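Local structure of arylalkylamine N-Acetyltransferase like 5b (Aedes aegypti, 4FD4) at residues Ser6-Ala12 with Val61-Ser67; Lys71-Val75 with Ala133-Tyr138; Lys125-Val129 with Gln151-Ser155. The protein probably transfers an acetyl or longer acyl group from acyl-CoA to the amine of arylalkylamines such as serotonin and dopamine. All coordinates share one frame. Residue numbers count along the deposited sequence, not the author numbering.

Contact 1 of 3, residues Ser6-Ala12 with Val61-Ser67; sequences SIVLRVA and VVVAEDS
This is an antiparallel strand pair at one edge of the mixed sheet of the GNAT fold. Strand 7-11 is outermost and lies against strand 61-66. Their axes run 4.6 Å apart at closest, with an angle of 156° between N-to-C directions. Residues 8-11 and 61-65 are extended. Val8 with Glu65 and Arg10 with Val63 are hydrogen-bonded pairs: Val8 N to Glu65 O 2.9 Å, Glu65 N to Val8 O 2.9 Å, Arg10 N to Val63 O 3.0 Å, Val63 N to Arg10 O 2.8 Å. Leu9 with Ala64 and Val11 with Val62 are non-hydrogen-bonded pairs, CA to CA 4.5 and 4.3 Å. Past the strand end, Ala12 N bonds Val61 O at 2.7 Å. Leu9 CD2 meets Ala64 CB at 4.0 Å on the face covered by helix 143-158. On the other face, Arg10 (chi1 p, then t, t) runs past Val63 CG2 to Glu65, whose chi1 and chi2 are t. Two bonds join them: Arg10 NE to Glu65 OE2 at 3.0 Å and Arg10 NH2 to Glu65 OE1 at 3.2 Å. Glu16 gives Arg10 a second salt bridge. Paired carboxylate oxygens fix the guanidinium side-on, adding a charged cross-strand link to the backbone bonds.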
ATOM      1  N   SER A   6      -0.433 -18.340 -19.416  1.00 55.19           N
ATOM      2  CA  SER A   6      -0.027 -16.951 -19.266  1.00 44.68           C
ATOM      3  C   SER A   6      -0.755 -16.312 -18.076  1.00 49.62           C
ATOM      4  O   SER A   6      -1.627 -16.931 -17.458  1.00 50.13           O
ATOM      5  CB  SER A   6      -0.288 -16.166 -20.551  1.00 47.55           C
ATOM      6  OG  SER A   6       0.504 -14.988 -20.588  1.00 55.90           O
ATOM      7  N   ILE A   7      -0.381 -15.082 -17.748  1.00 40.00           N
ATOM      8  CA  ILE A   7      -0.815 -14.455 -16.501  1.00 38.05           C
ATOM      9  C   ILE A   7      -1.913 -13.419 -16.753  1.00 34.78           C
ATOM     10  O   ILE A   7      -1.769 -12.570 -17.633  1.00 36.61           O
ATOM     11  CB  ILE A   7       0.379 -13.813 -15.762  1.00 41.02           C
ATOM     12  CG1 ILE A   7       1.331 -14.900 -15.259  1.00 39.89           C
ATOM     13  CG2 ILE A   7      -0.095 -12.951 -14.596  1.00 34.03           C
ATOM     14  CD1 ILE A   7       0.649 -15.989 -14.447  1.00 37.10           C
ATOM     15  N   VAL A   8      -3.009 -13.503 -15.998  1.00 25.72           N
ATOM     16  CA  VAL A   8      -4.151 -12.599 -16.181  1.00 29.40           C
ATOM     17  C   VAL A   8      -4.157 -11.496 -15.122  1.00 29.34           C
ATOM     18  O   VAL A   8      -4.031 -11.786 -13.940  1.00 26.92           O
ATOM     19  CB  VAL A   8      -5.475 -13.356 -16.041  1.00 28.92           C
ATOM     20  CG1 VAL A   8      -6.662 -12.388 -16.133  1.00 28.27           C
ATOM     21  CG2 VAL A   8      -5.589 -14.462 -17.085  1.00 37.53           C
ATOM     22  N   LEU A   9      -4.314 -10.241 -15.529  1.00 24.37           N
ATOM     23  CA  LEU A   9      -4.528  -9.178 -14.547  1.00 26.65           C
ATOM     24  C   LEU A   9      -5.991  -8.778 -14.572  1.00 26.77           C
ATOM     25  O   LEU A   9      -6.555  -8.584 -15.650  1.00 22.09           O
ATOM     26  CB  LEU A   9      -3.687  -7.946 -14.873  1.00 23.28           C
ATOM     27  CG  LEU A   9      -2.176  -7.939 -14.639  1.00 33.12           C
ATOM     28  CD1 LEU A   9      -1.838  -7.276 -13.332  1.00 27.27           C
ATOM     29  CD2 LEU A   9      -1.551  -9.326 -14.746  1.00 31.39           C
ATOM     30  N   ARG A  10      -6.606  -8.637 -13.399  1.00 21.82           N
ATOM     31  CA  ARG A  10      -7.991  -8.178 -13.355  1.00 21.87           C
ATOM     32  C   ARG A  10      -8.376  -7.704 -11.966  1.00 21.10           C
ATOM     33  O   ARG A  10      -7.646  -7.915 -11.011  1.00 22.41           O
ATOM     34  CB  ARG A  10      -8.933  -9.300 -13.771  1.00 22.06           C
ATOM     35  CG  ARG A  10      -8.813 -10.524 -12.857  1.00 23.33           C
ATOM     36  CD  ARG A  10      -9.669 -11.649 -13.347  1.00 21.94           C
ATOM     37  NE  ARG A  10      -9.531 -12.851 -12.517  1.00 25.72           N
ATOM     38  CZ  ARG A  10     -10.135 -13.031 -11.348  1.00 27.94           C
ATOM     39  NH1 ARG A  10     -10.922 -12.084 -10.829  1.00 23.84           N
ATOM     40  NH2 ARG A  10      -9.937 -14.163 -10.687  1.00 29.65           N
ATOM     41  N   VAL A  11      -9.540  -7.081 -11.851  1.00 24.70           N
ATOM     42  CA  VAL A  11     -10.037  -6.645 -10.555  1.00 19.08           C
ATOM     43  C   VAL A  11     -10.611  -7.854  -9.797  1.00 23.88           C
ATOM     44  O   VAL A  11     -11.260  -8.723 -10.394  1.00 27.29           O
ATOM     45  CB  VAL A  11     -11.074  -5.495 -10.738  1.00 22.65           C
ATOM     46  CG1 VAL A  11     -11.888  -5.274  -9.475  1.00 26.40           C
ATOM     47  CG2 VAL A  11     -10.354  -4.191 -11.153  1.00 20.59           C
ATOM     48  N   ALA A  12     -10.335  -7.936  -8.497  1.00 22.06           N
ATOM     49  CA  ALA A  12     -10.865  -9.031  -7.678  1.00 24.61           C
ATOM     50  C   ALA A  12     -12.361  -8.828  -7.422  1.00 25.79           C
ATOM     51  O   ALA A  12     -12.798  -7.706  -7.185  1.00 27.23           O
ATOM     52  CB  ALA A  12     -10.110  -9.122  -6.365  1.00 22.94           C
ATOM     53  N   VAL A  61      -9.119  -3.556  -5.951  1.00 20.02           N
ATOM     54  CA  VAL A  61      -8.127  -4.586  -5.676  1.00 19.22           C
ATOM     55  C   VAL A  61      -7.842  -5.322  -6.972  1.00 18.84           C
ATOM     56  O   VAL A  61      -8.742  -5.905  -7.579  1.00 19.29           O
ATOM     57  CB  VAL A  61      -8.600  -5.556  -4.572  1.00 20.89           C
ATOM     58  CG1 VAL A  61      -7.664  -6.742  -4.456  1.00 19.35           C
ATOM     59  CG2 VAL A  61      -8.685  -4.821  -3.238  1.00 21.31           C
ATOM     60  N   VAL A  62      -6.593  -5.252  -7.419  1.00 20.91           N
ATOM     61  CA  VAL A  62      -6.204  -5.888  -8.667  1.00 20.55           C
ATOM     62  C   VAL A  62      -5.355  -7.112  -8.354  1.00 25.33           C
ATOM     63  O   VAL A  62      -4.468  -7.061  -7.506  1.00 21.27           O
ATOM     64  CB  VAL A  62      -5.382  -4.959  -9.578  1.00 21.23           C
ATOM     65  CG1 VAL A  62      -4.980  -5.702 -10.857  1.00 18.17           C
ATOM     66  CG2 VAL A  62      -6.154  -3.695  -9.918  1.00 24.47           C
ATOM     67  N   VAL A  63      -5.624  -8.210  -9.050  1.00 21.50           N
ATOM     68  CA  VAL A  63      -4.882  -9.423  -8.828  1.00 25.25           C
ATOM     69  C   VAL A  63      -4.240  -9.848 -10.130  1.00 23.33           C
ATOM     70  O   VAL A  63      -4.747  -9.555 -11.236  1.00 22.65           O
ATOM     71  CB  VAL A  63      -5.763 -10.549  -8.276  1.00 24.03           C
ATOM     72  CG1 VAL A  63      -6.183 -10.252  -6.829  1.00 25.01           C
ATOM     73  CG2 VAL A  63      -6.978 -10.744  -9.169  1.00 24.26           C
ATOM     74  N   ALA A  64      -3.094 -10.492  -9.970  1.00 24.59           N
ATOM     75  CA  ALA A  64      -2.415 -11.181 -11.060  1.00 25.64           C
ATOM     76  C   ALA A  64      -2.598 -12.661 -10.751  1.00 24.69           C
ATOM     77  O   ALA A  64      -2.248 -13.141  -9.650  1.00 27.93           O
ATOM     78  CB  ALA A  64      -0.942 -10.816 -11.091  1.00 24.35           C
ATOM     79  N   GLU A  65      -3.160 -13.368 -11.728  1.00 26.21           N
ATOM     80  CA  GLU A  65      -3.625 -14.737 -11.568  1.00 30.42           C
ATOM     81  C   GLU A  65      -2.931 -15.653 -12.577  1.00 33.92           C
ATOM     82  O   GLU A  65      -2.768 -15.301 -13.746  1.00 26.86           O
ATOM     83  CB  GLU A  65      -5.139 -14.757 -11.812  1.00 32.19           C
ATOM     84  CG  GLU A  65      -5.835 -16.102 -11.721  1.00 41.46           C
ATOM     85  CD  GLU A  65      -7.338 -15.988 -12.001  1.00 42.89           C
ATOM     86  OE1 GLU A  65      -8.130 -16.713 -11.358  1.00 44.68           O
ATOM     87  OE2 GLU A  65      -7.727 -15.167 -12.862  1.00 38.14           O
ATOM     88  N   ASP A  66      -2.516 -16.825 -12.114  1.00 32.37           N
ATOM     89  CA  ASP A  66      -1.992 -17.875 -12.985  1.00 38.88           C
ATOM     90  C   ASP A  66      -3.176 -18.771 -13.341  1.00 42.41           C
ATOM     91  O   ASP A  66      -3.459 -19.743 -12.639  1.00 45.06           O
ATOM     92  CB  ASP A  66      -0.909 -18.667 -12.243  1.00 39.96           C
ATOM     93  CG  ASP A  66      -0.299 -19.792 -13.087  1.00 44.87           C
ATOM     94  OD1 ASP A  66      -0.977 -20.310 -13.998  1.00 45.43           O
ATOM     95  OD2 ASP A  66       0.857 -20.171 -12.813  1.00 44.44           O
ATOM     96  N   SER A  67      -3.882 -18.428 -14.415  1.00 43.56           N
ATOM     97  CA  SER A  67      -5.123 -19.123 -14.762  1.00 47.84           C
ATOM     98  C   SER A  67      -4.921 -20.626 -14.955  1.00 51.46           C
ATOM     99  O   SER A  67      -5.816 -21.420 -14.662  1.00 51.42           O
ATOM    100  CB  SER A  67      -5.763 -18.508 -16.008  1.00 50.00           C
ATOM    101  OG  SER A  67      -4.934 -18.671 -17.144  1.00 57.38           O
TER
HETATM  102  O   HOH W   1     -11.757  -5.398  -6.036  1.00 19.31           O

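Contact 2 of 3, residues Lys71-Val75 with Ala133-Tyr138; sequences KFIGV and AVDPTY
A classic beta bulge breaks the regular course of strand 71-81: Ile73 and Gly74 both face Ala64 of strand 61-66. Ile73 has phi/psi -137/1 and Gly74 -158/158. On its other edge the strand pairs antiparallel with the end of strand 126-134. Val75 and Ala133 form a hydrogen-bonded pair, with Val75 N to Ala133 O and Ala133 N to Val75 O both 2.9 Å. Gly74 and Val134 are a non-hydrogen-bonded pair, CA to CA 4.3 Å. Asp135 N then donates to Ile73 O at 2.9 Å. A type I turn follows from Asp135 to Tyr138, closed by Tyr138 N to Asp135 O at 3.0 Å. Asp135 OD2 accepts from Thr137 N at 2.9 Å, an Asx turn, and from Thr137 OG1 at 2.8 Å. Ile73 (chi1 p) sits over one face of the Tyr138 ring (chi1 m): CG2 is 3.8 Å from the ring centroid, a CH-pi contact, and Ile73 CD1 is 3.4 Å from Tyr138 CD2. Water 2 links Lys71 NZ (2.9 Å) to Asp135 OD1 (2.7 Å), which also salt-bridges Arg26. Strand 126-134 and helix 143-158 form GNAT motif A; the turn probably starts its loop, which in relatives binds the acyl-CoA pyrophosphate.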
ATOM      1  N   LYS A  71      -4.647 -19.682  -9.529  1.00 45.71           N
ATOM      2  CA  LYS A  71      -3.897 -19.215  -8.364  1.00 41.34           C
ATOM      3  C   LYS A  71      -3.515 -17.737  -8.485  1.00 35.46           C
ATOM      4  O   LYS A  71      -3.038 -17.300  -9.536  1.00 32.56           O
ATOM      5  CB  LYS A  71      -2.627 -20.066  -8.222  1.00 43.68           C
ATOM      6  CG  LYS A  71      -1.594 -19.546  -7.234  1.00 45.45           C
ATOM      7  CD  LYS A  71      -0.286 -20.330  -7.374  1.00 48.92           C
ATOM      8  CE  LYS A  71       0.744 -19.906  -6.330  1.00 49.48           C
ATOM      9  NZ  LYS A  71       1.994 -20.715  -6.442  1.00 45.63           N
ATOM     10  N   PHE A  72      -3.717 -16.965  -7.419  1.00 29.99           N
ATOM     11  CA  PHE A  72      -3.237 -15.589  -7.413  1.00 28.30           C
ATOM     12  C   PHE A  72      -1.715 -15.599  -7.208  1.00 28.10           C
ATOM     13  O   PHE A  72      -1.183 -16.409  -6.443  1.00 34.01           O
ATOM     14  CB  PHE A  72      -3.908 -14.769  -6.303  1.00 25.35           C
ATOM     15  CG  PHE A  72      -5.367 -14.467  -6.547  1.00 31.19           C
ATOM     16  CD1 PHE A  72      -5.939 -14.644  -7.804  1.00 31.11           C
ATOM     17  CD2 PHE A  72      -6.169 -13.986  -5.508  1.00 26.79           C
ATOM     18  CE1 PHE A  72      -7.284 -14.365  -8.015  1.00 29.69           C
ATOM     19  CE2 PHE A  72      -7.510 -13.703  -5.717  1.00 26.80           C
ATOM     20  CZ  PHE A  72      -8.072 -13.891  -6.965  1.00 27.25           C
ATOM     21  N   ILE A  73      -1.014 -14.694  -7.875  1.00 26.18           N
ATOM     22  CA  ILE A  73       0.429 -14.608  -7.718  1.00 29.14           C
ATOM     23  C   ILE A  73       0.876 -13.161  -7.594  1.00 27.84           C
ATOM     24  O   ILE A  73       2.071 -12.867  -7.502  1.00 23.43           O
ATOM     25  CB  ILE A  73       1.164 -15.255  -8.907  1.00 31.59           C
ATOM     26  CG1 ILE A  73       0.728 -14.579 -10.207  1.00 29.03           C
ATOM     27  CG2 ILE A  73       0.877 -16.748  -8.945  1.00 32.45           C
ATOM     28  CD1 ILE A  73       1.568 -14.954 -11.404  1.00 35.85           C
ATOM     29  N   GLY A  74      -0.086 -12.246  -7.625  1.00 26.86           N
ATOM     30  CA  GLY A  74       0.243 -10.864  -7.321  1.00 24.75           C
ATOM     31  C   GLY A  74      -1.007 -10.124  -6.884  1.00 21.78           C
ATOM     32  O   GLY A  74      -2.120 -10.553  -7.203  1.00 23.86           O
ATOM     33  N   VAL A  75      -0.837  -9.023  -6.168  1.00 20.74           N
ATOM     34  CA  VAL A  75      -2.011  -8.249  -5.736  1.00 23.21           C
ATOM     35  C   VAL A  75      -1.618  -6.799  -5.509  1.00 27.46           C
ATOM     36  O   VAL A  75      -0.484  -6.505  -5.122  1.00 23.80           O
ATOM     37  CB  VAL A  75      -2.645  -8.854  -4.462  1.00 18.60           C
ATOM     38  CG1 VAL A  75      -1.605  -8.897  -3.332  1.00 22.70           C
ATOM     39  CG2 VAL A  75      -3.939  -8.055  -4.001  1.00 17.59           C
ATOM     40  N   ALA A 133       2.250  -6.155  -4.310  1.00 21.52           N
ATOM     41  CA  ALA A 133       3.012  -7.347  -3.932  1.00 27.90           C
ATOM     42  C   ALA A 133       3.010  -8.408  -5.030  1.00 25.97           C
ATOM     43  O   ALA A 133       1.967  -8.744  -5.596  1.00 23.88           O
ATOM     44  CB  ALA A 133       2.492  -7.922  -2.623  1.00 25.89           C
ATOM     45  N   VAL A 134       4.192  -8.930  -5.320  1.00 24.40           N
ATOM     46  CA  VAL A 134       4.363  -9.907  -6.379  1.00 23.75           C
ATOM     47  C   VAL A 134       5.068 -11.115  -5.787  1.00 21.72           C
ATOM     48  O   VAL A 134       6.032 -10.971  -5.034  1.00 21.35           O
ATOM     49  CB  VAL A 134       5.210  -9.315  -7.524  1.00 27.24           C
ATOM     50  CG1 VAL A 134       5.575 -10.382  -8.548  1.00 29.55           C
ATOM     51  CG2 VAL A 134       4.461  -8.166  -8.198  1.00 29.90           C
ATOM     52  N   ASP A 135       4.577 -12.303  -6.107  1.00 22.02           N
ATOM     53  CA  ASP A 135       5.272 -13.530  -5.716  1.00 24.68           C
ATOM     54  C   ASP A 135       6.673 -13.519  -6.346  1.00 21.02           C
ATOM     55  O   ASP A 135       6.799 -13.476  -7.565  1.00 23.38           O
ATOM     56  CB  ASP A 135       4.476 -14.730  -6.209  1.00 24.69           C
ATOM     57  CG  ASP A 135       5.048 -16.050  -5.737  1.00 29.37           C
ATOM     58  OD1 ASP A 135       4.234 -16.951  -5.450  1.00 30.64           O
ATOM     59  OD2 ASP A 135       6.298 -16.195  -5.683  1.00 24.05           O
ATOM     60  N   PRO A 136       7.730 -13.529  -5.516  1.00 24.77           N
ATOM     61  CA  PRO A 136       9.079 -13.351  -6.076  1.00 25.12           C
ATOM     62  C   PRO A 136       9.571 -14.502  -6.959  1.00 29.45           C
ATOM     63  O   PRO A 136      10.578 -14.316  -7.663  1.00 29.63           O
ATOM     64  CB  PRO A 136       9.970 -13.204  -4.832  1.00 24.13           C
ATOM     65  CG  PRO A 136       9.219 -13.846  -3.732  1.00 28.49           C
ATOM     66  CD  PRO A 136       7.753 -13.660  -4.046  1.00 29.70           C
ATOM     67  N   THR A 137       8.880 -15.642  -6.936  1.00 24.57           N
ATOM     68  CA  THR A 137       9.235 -16.766  -7.805  1.00 28.78           C
ATOM     69  C   THR A 137       8.665 -16.630  -9.214  1.00 33.91           C
ATOM     70  O   THR A 137       8.977 -17.439 -10.096  1.00 34.01           O
ATOM     71  CB  THR A 137       8.803 -18.136  -7.221  1.00 27.54           C
ATOM     72  OG1 THR A 137       7.376 -18.265  -7.295  1.00 34.38           O
ATOM     73  CG2 THR A 137       9.285 -18.278  -5.765  1.00 27.77           C
ATOM     74  N   TYR A 138       7.816 -15.629  -9.429  1.00 31.10           N
ATOM     75  CA  TYR A 138       7.322 -15.359 -10.773  1.00 26.26           C
ATOM     76  C   TYR A 138       8.095 -14.192 -11.372  1.00 32.31           C
ATOM     77  O   TYR A 138       7.552 -13.109 -11.567  1.00 30.82           O
ATOM     78  CB  TYR A 138       5.808 -15.095 -10.776  1.00 30.20           C
ATOM     79  CG  TYR A 138       4.972 -16.353 -10.629  1.00 30.22           C
ATOM     80  CD1 TYR A 138       4.826 -16.970  -9.400  1.00 29.94           C
ATOM     81  CD2 TYR A 138       4.356 -16.939 -11.730  1.00 36.36           C
ATOM     82  CE1 TYR A 138       4.078 -18.132  -9.258  1.00 34.57           C
ATOM     83  CE2 TYR A 138       3.598 -18.102 -11.597  1.00 38.07           C
ATOM     84  CZ  TYR A 138       3.467 -18.692 -10.357  1.00 32.82           C
ATOM     85  OH  TYR A 138       2.722 -19.844 -10.200  1.00 40.73           O
TER
HETATM   86  O   HOH W   2       4.586 -19.655  -5.589  1.00 44.09           O

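Contact 3 of 3, residues Lys125-Val129 with Gln151-Ser155; sequences KAYHV and QMDLS
Strand 126-129 is extended, and helix 151-155 crosses over it with the axes 9.9 Å apart at closest. Their N-to-C directions make an angle of 155°, so the helix runs nearly antiparallel to the strand. The nearest CA pairs are Tyr127 with Ser155 at 6.5 Å and Val129 with Gln151 at 7.8 Å. Tyr127 and Val129, two residues apart, both point their CA-to-CB bonds toward the helix. Gln151 and Ser155, one helical turn apart, point theirs back. The two elements belong to a beta-alpha-beta unit of the GNAT fold: strand 126-134, helix 143-158, then strand 162-167, which lies parallel beside the first strand. Tyr127 (chi1 t) slips its ring between strand and helix. Ser155 CB sits over the ring face, 3.5 Å from the centroid and 22° off the normal, a CH-pi contact. The close approach fits the small serine side chain. At the ring edge, Tyr127 OH donates to Gln151 OE1 at 2.6 Å. Gln151 takes chi1 m and chi2 m, which folds its amide toward the phenol; Gln151 NE2 bonds Ser76 and Thr60. Leu154 CD2 approaches Tyr127 OH at 4.0 Å. Val129 CG2 rests against Gln151 CB at 4.4 Å.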
ATOM      1  N   LYS A 125      -9.284  14.852  -4.688  1.00 31.42           N
ATOM      2  CA  LYS A 125      -8.964  13.492  -4.257  1.00 29.34           C
ATOM      3  C   LYS A 125      -7.868  12.905  -5.147  1.00 30.71           C
ATOM      4  O   LYS A 125      -7.583  13.415  -6.235  1.00 28.04           O
ATOM      5  CB  LYS A 125     -10.215  12.597  -4.272  1.00 31.88           C
ATOM      6  CG  LYS A 125     -10.829  12.392  -5.649  1.00 35.80           C
ATOM      7  CD  LYS A 125     -11.948  11.334  -5.624  1.00 39.66           C
ATOM      8  CE  LYS A 125     -12.827  11.481  -4.372  1.00 48.10           C
ATOM      9  NZ  LYS A 125     -14.272  11.168  -4.620  1.00 50.64           N
ATOM     10  N   ALA A 126      -7.236  11.842  -4.670  1.00 23.69           N
ATOM     11  CA  ALA A 126      -6.185  11.179  -5.428  1.00 24.16           C
ATOM     12  C   ALA A 126      -6.371   9.682  -5.249  1.00 25.53           C
ATOM     13  O   ALA A 126      -7.090   9.258  -4.347  1.00 22.54           O
ATOM     14  CB  ALA A 126      -4.823  11.613  -4.918  1.00 25.44           C
ATOM     15  N   TYR A 127      -5.726   8.886  -6.095  1.00 27.99           N
ATOM     16  CA  TYR A 127      -5.812   7.430  -5.989  1.00 23.75           C
ATOM     17  C   TYR A 127      -4.520   6.919  -5.379  1.00 26.97           C
ATOM     18  O   TYR A 127      -3.438   7.119  -5.938  1.00 32.93           O
ATOM     19  CB  TYR A 127      -6.005   6.835  -7.381  1.00 26.95           C
ATOM     20  CG  TYR A 127      -6.411   5.372  -7.474  1.00 23.82           C
ATOM     21  CD1 TYR A 127      -5.497   4.406  -7.881  1.00 24.62           C
ATOM     22  CD2 TYR A 127      -7.718   4.972  -7.239  1.00 25.29           C
ATOM     23  CE1 TYR A 127      -5.869   3.066  -8.013  1.00 19.05           C
ATOM     24  CE2 TYR A 127      -8.105   3.635  -7.367  1.00 25.46           C
ATOM     25  CZ  TYR A 127      -7.180   2.690  -7.750  1.00 22.85           C
ATOM     26  OH  TYR A 127      -7.575   1.370  -7.879  1.00 24.22           O
ATOM     27  N   HIS A 128      -4.630   6.231  -4.250  1.00 21.89           N
ATOM     28  CA  HIS A 128      -3.450   5.858  -3.485  1.00 24.29           C
ATOM     29  C   HIS A 128      -3.246   4.350  -3.438  1.00 24.17           C
ATOM     30  O   HIS A 128      -4.095   3.622  -2.929  1.00 21.41           O
ATOM     31  CB  HIS A 128      -3.563   6.411  -2.069  1.00 23.77           C
ATOM     32  CG  HIS A 128      -2.310   6.270  -1.271  1.00 27.45           C
ATOM     33  ND1 HIS A 128      -1.198   7.050  -1.492  1.00 24.83           N
ATOM     34  CD2 HIS A 128      -1.993   5.443  -0.243  1.00 27.59           C
ATOM     35  CE1 HIS A 128      -0.248   6.712  -0.643  1.00 29.00           C
ATOM     36  NE2 HIS A 128      -0.705   5.735   0.127  1.00 33.53           N
ATOM     37  N   VAL A 129      -2.134   3.884  -3.996  1.00 22.45           N
ATOM     38  CA  VAL A 129      -1.775   2.484  -3.895  1.00 23.84           C
ATOM     39  C   VAL A 129      -1.264   2.205  -2.486  1.00 23.18           C
ATOM     40  O   VAL A 129      -0.216   2.723  -2.081  1.00 24.68           O
ATOM     41  CB  VAL A 129      -0.695   2.072  -4.933  1.00 25.65           C
ATOM     42  CG1 VAL A 129      -0.388   0.585  -4.802  1.00 20.34           C
ATOM     43  CG2 VAL A 129      -1.165   2.374  -6.344  1.00 22.48           C
ATOM     44  N   GLN A 151      -3.175  -0.382 -12.175  1.00 20.80           N
ATOM     45  CA  GLN A 151      -3.778   0.560 -11.216  1.00 20.12           C
ATOM     46  C   GLN A 151      -3.820   1.986 -11.791  1.00 20.37           C
ATOM     47  O   GLN A 151      -4.794   2.719 -11.600  1.00 21.88           O
ATOM     48  CB  GLN A 151      -3.045   0.518  -9.867  1.00 19.86           C
ATOM     49  CG  GLN A 151      -3.318  -0.744  -9.022  1.00 21.95           C
ATOM     50  CD  GLN A 151      -4.684  -0.729  -8.331  1.00 20.51           C
ATOM     51  OE1 GLN A 151      -5.617  -0.062  -8.784  1.00 22.18           O
ATOM     52  NE2 GLN A 151      -4.801  -1.469  -7.220  1.00 19.52           N
ATOM     53  N   MET A 152      -2.766   2.381 -12.495  1.00 20.54           N
ATOM     54  CA  MET A 152      -2.768   3.688 -13.162  1.00 27.09           C
ATOM     55  C   MET A 152      -3.892   3.807 -14.198  1.00 24.22           C
ATOM     56  O   MET A 152      -4.637   4.781 -14.212  1.00 27.39           O
ATOM     57  CB  MET A 152      -1.423   3.955 -13.836  1.00 26.50           C
ATOM     58  CG  MET A 152      -0.292   4.314 -12.887  1.00 30.47           C
ATOM     59  SD  MET A 152       1.321   4.288 -13.722  1.00 33.96           S
ATOM     60  CE  MET A 152       2.336   5.118 -12.493  1.00 40.87           C
ATOM     61  N   ASP A 153      -3.997   2.807 -15.068  1.00 27.32           N
ATOM     62  CA  ASP A 153      -5.000   2.799 -16.132  1.00 26.74           C
ATOM     63  C   ASP A 153      -6.408   2.833 -15.567  1.00 26.72           C
ATOM     64  O   ASP A 153      -7.283   3.554 -16.057  1.00 24.84           O
ATOM     65  CB  ASP A 153      -4.824   1.546 -17.005  1.00 26.69           C
ATOM     66  CG  ASP A 153      -3.513   1.550 -17.768  1.00 33.16           C
ATOM     67  OD1 ASP A 153      -2.895   2.631 -17.866  1.00 34.54           O
ATOM     68  OD2 ASP A 153      -3.100   0.479 -18.267  1.00 35.69           O
ATOM     69  N   LEU A 154      -6.615   2.040 -14.521  1.00 23.89           N
ATOM     70  CA  LEU A 154      -7.912   1.910 -13.886  1.00 25.54           C
ATOM     71  C   LEU A 154      -8.316   3.212 -13.204  1.00 26.07           C
ATOM     72  O   LEU A 154      -9.439   3.705 -13.388  1.00 26.41           O
ATOM     73  CB  LEU A 154      -7.865   0.768 -12.858  1.00 23.05           C
ATOM     74  CG  LEU A 154      -9.180   0.469 -12.144  1.00 22.77           C
ATOM     75  CD1 LEU A 154     -10.235  -0.013 -13.151  1.00 27.37           C
ATOM     76  CD2 LEU A 154      -8.965  -0.588 -11.064  1.00 25.05           C
ATOM     77  N   SER A 155      -7.405   3.774 -12.413  1.00 26.19           N
ATOM     78  CA  SER A 155      -7.715   5.014 -11.713  1.00 24.76           C
ATOM     79  C   SER A 155      -8.020   6.089 -12.749  1.00 24.78           C
ATOM     80  O   SER A 155      -8.957   6.868 -12.583  1.00 27.00           O
ATOM     81  CB  SER A 155      -6.578   5.433 -10.780  1.00 24.41           C
ATOM     82  OG  SER A 155      -5.347   5.538 -11.471  1.00 28.32           O
TER

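From the N terminus, contact 1 comes first. It brings strand 61-66 back beside strand 7-11 after a 48-residue excursion, about half of it helical and with no strand, and closes before contact 2 opens. Strand 71-81 follows directly and is the next neighbour in the sheet. Ala64 and Ile73 carry the backbone pairing onward, and the side chains of Ile7 and Ile73 touch. Contact 2 spans 57 residues to reach the far end of strand 126-134. Contact 3 starts within that loop, near the beginning of the same strand, and ends beyond it on helix 143-158, so the two cross. The helix also meets contact 1: Gln151 packs on Val62 and Leu154 on Val11.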